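Local coordinates for putative uncharacterized protein ORP (Desulfovibrio gigas, PDB 2WFB), which is of uncharacterised function but probably takes part in binding or assembling a mixed molybdenum-copper sulphide cluster, at residues Gly74-Gly77 against Pro78-Gln82. Sequence-based numbering, arbitrary orientation.
Sequences GYVG and PKAFQ. With PO4 (phosphate ion), chain D; PO4 (phosphate ion), chain B.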
ATOM      1  N   GLY A  74       0.162  -6.110  -4.383  1.00 15.35           N
ATOM      2  CA  GLY A  74       0.055  -7.056  -5.479  1.00 15.37           C
ATOM      3  C   GLY A  74      -0.843  -6.509  -6.573  1.00 15.88           C
ATOM      4  O   GLY A  74      -0.359  -6.079  -7.621  1.00 15.86           O
ATOM      5  N   TYR A  75      -2.151  -6.511  -6.312  1.00 15.55           N
ATOM      6  CA  TYR A  75      -3.176  -6.156  -7.300  1.00 16.42           C
ATOM      7  C   TYR A  75      -4.033  -5.004  -6.793  1.00 16.27           C
ATOM      8  O   TYR A  75      -4.356  -4.934  -5.595  1.00 16.40           O
ATOM      9  CB  TYR A  75      -4.099  -7.375  -7.577  1.00 16.28           C
ATOM     10  CG  TYR A  75      -3.349  -8.570  -8.099  1.00 18.38           C
ATOM     11  CD1 TYR A  75      -3.085  -8.694  -9.463  1.00 21.82           C
ATOM     12  CD2 TYR A  75      -2.860  -9.540  -7.241  1.00 21.08           C
ATOM     13  CE1 TYR A  75      -2.379  -9.763  -9.965  1.00 23.88           C
ATOM     14  CE2 TYR A  75      -2.137 -10.634  -7.730  1.00 23.85           C
ATOM     15  CZ  TYR A  75      -1.912 -10.732  -9.102  1.00 26.41           C
ATOM     16  OH  TYR A  75      -1.204 -11.793  -9.636  1.00 29.38           O
ATOM     17  N   VAL A  76      -4.433  -4.142  -7.717  1.00 16.41           N
ATOM     18  CA  VAL A  76      -5.350  -3.038  -7.436  1.00 17.29           C
ATOM     19  C   VAL A  76      -6.275  -2.825  -8.643  1.00 17.68           C
ATOM     20  O   VAL A  76      -5.814  -2.787  -9.784  1.00 18.93           O
ATOM     21  CB  VAL A  76      -4.579  -1.721  -6.985  1.00 17.46           C
ATOM     22  CG1 VAL A  76      -3.406  -1.451  -7.822  1.00 17.32           C
ATOM     23  CG2 VAL A  76      -5.489  -0.473  -6.938  1.00 18.09           C
ATOM     24  N   GLY A  77      -7.571  -2.704  -8.373  1.00 17.55           N
ATOM     25  CA  GLY A  77      -8.596  -2.553  -9.408  1.00 18.12           C
ATOM     26  C   GLY A  77      -8.751  -1.096  -9.835  1.00 18.67           C
ATOM     27  O   GLY A  77      -8.068  -0.222  -9.290  1.00 17.95           O
ATOM     28  N   PRO A  78      -9.635  -0.828 -10.816  1.00 19.33           N
ATOM     29  CA  PRO A  78      -9.734   0.508 -11.448  1.00 19.65           C
ATOM     30  C   PRO A  78     -10.132   1.662 -10.523  1.00 19.16           C
ATOM     31  O   PRO A  78      -9.528   2.728 -10.572  1.00 19.24           O
ATOM     32  CB  PRO A  78     -10.803   0.309 -12.522  1.00 19.63           C
ATOM     33  CG  PRO A  78     -10.734  -1.160 -12.833  1.00 21.92           C
ATOM     34  CD  PRO A  78     -10.521  -1.801 -11.485  1.00 20.23           C
ATOM     35  N   LYS A  79     -11.149   1.464  -9.700  1.00 19.07           N
ATOM     36  CA  LYS A  79     -11.620   2.553  -8.868  1.00 18.59           C
ATOM     37  C   LYS A  79     -10.626   2.851  -7.738  1.00 18.13           C
ATOM     38  O   LYS A  79     -10.394   4.025  -7.392  1.00 17.76           O
ATOM     39  CB  LYS A  79     -13.031   2.271  -8.366  1.00 19.49           C
ATOM     40  CG  LYS A  79     -14.062   2.271  -9.521  1.00 21.64           C
ATOM     41  CD  LYS A  79     -15.496   2.261  -9.007  1.00 27.02           C
ATOM     42  CE  LYS A  79     -16.492   2.503 -10.162  1.00 29.86           C
ATOM     43  NZ  LYS A  79     -17.928   2.532  -9.701  1.00 34.09           N
ATOM     44  N   ALA A  80     -10.035   1.796  -7.176  1.00 17.26           N
ATOM     45  CA  ALA A  80      -9.010   1.959  -6.160  1.00 16.30           C
ATOM     46  C   ALA A  80      -7.814   2.697  -6.738  1.00 16.29           C
ATOM     47  O   ALA A  80      -7.295   3.616  -6.099  1.00 16.54           O
ATOM     48  CB  ALA A  80      -8.600   0.644  -5.594  1.00 15.72           C
ATOM     49  N   PHE A  81      -7.378   2.300  -7.934  1.00 16.20           N
ATOM     50  CA  PHE A  81      -6.259   2.966  -8.587  1.00 17.16           C
ATOM     51  C   PHE A  81      -6.520   4.464  -8.798  1.00 17.60           C
ATOM     52  O   PHE A  81      -5.631   5.285  -8.555  1.00 16.95           O
ATOM     53  CB  PHE A  81      -5.906   2.327  -9.930  1.00 17.35           C
ATOM     54  CG  PHE A  81      -4.556   2.745 -10.445  1.00 18.91           C
ATOM     55  CD1 PHE A  81      -3.409   2.070 -10.028  1.00 18.91           C
ATOM     56  CD2 PHE A  81      -4.428   3.829 -11.316  1.00 20.56           C
ATOM     57  CE1 PHE A  81      -2.166   2.451 -10.463  1.00 21.26           C
ATOM     58  CE2 PHE A  81      -3.168   4.230 -11.772  1.00 21.54           C
ATOM     59  CZ  PHE A  81      -2.038   3.553 -11.343  1.00 21.83           C
ATOM     60  N   GLN A  82      -7.719   4.808  -9.266  1.00 17.46           N
ATOM     61  CA  GLN A  82      -8.097   6.218  -9.484  1.00 18.36           C
ATOM     62  C   GLN A  82      -8.083   7.019  -8.175  1.00 17.89           C
ATOM     63  O   GLN A  82      -7.596   8.156  -8.132  1.00 17.67           O
ATOM     64  CB  GLN A  82      -9.487   6.297 -10.106  1.00 19.38           C
ATOM     65  CG  GLN A  82     -10.070   7.700 -10.100  1.00 24.21           C
ATOM     66  CD  GLN A  82     -11.559   7.711 -10.323  1.00 33.10           C
ATOM     67  OE1 GLN A  82     -12.084   6.990 -11.193  1.00 37.03           O
ATOM     68  NE2 GLN A  82     -12.265   8.533  -9.539  1.00 35.90           N
TER
HETATM   69  P   PO4 D1123     -12.056  -1.735  -7.778  1.00 40.59           P
HETATM   70  O1  PO4 D1123     -10.861  -1.086  -7.148  1.00 37.34           O
HETATM   71  O2  PO4 D1123     -12.408  -0.951  -9.015  1.00 38.77           O
HETATM   72  O3  PO4 D1123     -11.768  -3.191  -8.082  1.00 40.47           O
HETATM   73  O4  PO4 D1123     -13.224  -1.686  -6.834  1.00 42.14           O
HETATM   74  P   PO4 B1121      -9.478  -3.507  -4.925  1.00 20.16           P
HETATM   75  O1  PO4 B1121      -8.274  -4.072  -4.292  1.00 20.13           O
HETATM   76  O2  PO4 B1121      -9.050  -2.776  -6.153  1.00 22.11           O
HETATM   77  O3  PO4 B1121     -10.430  -4.597  -5.268  1.00 20.78           O
HETATM   78  O4  PO4 B1121     -10.136  -2.547  -3.963  1.00 21.45           O
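Val76 turns CG2 anti to its backbone N and CG1 into the space between N and the carbonyl carbon (chi1 44°), while Phe81 swings CG anti to its own N (chi1 -165°); the two side chains thus meet obliquely where the loop enters helix 78-86. The CG2 methyl does most of the touching. It lies 3.6 Å from Ala80 CB and 4.1 Å from Phe81 CB, spanning two successive residues of the first helical turn. CG1 instead reaches the edge of the Phe81 ring, near the ring plane, at 4.2 Å from CD1. Both Val76 and Phe81 also rest on Val91 of strand 90-92, which joins the helix start to the sheet.

Next to Val76 in the chain, Gly77 is the N-cap residue. Its carbonyl O accepts the first i to i+4 bond of the helix from Phe81 N (2.9 Å), with an N-H...O angle of 160° and the donor slightly tilted from the carbonyl plane. The amides of the first turn that have no such acceptor turn to a phosphate ion: Lys79 N donates to O2 of the chain D phosphate at 2.8 Å, and Ala80 N to O1 of the same ion at 3.0 Å. A second phosphate (chain B) accepts a bond from Gly77 N to its O2 at 2.7 Å. Phosphate is also held by Gly25 N and Lys120 NZ.

Backbone N-H groups supply much of the grip at this helix N-terminus, with Lys120 adding a charged one, and the helix dipole would probably add to the attraction. The ions probably come from the crystallisation liquor, yet they mark an anion-binding site in this apo form, consistent with, though not proof of, a pocket for an anionic metal-sulphide cluster.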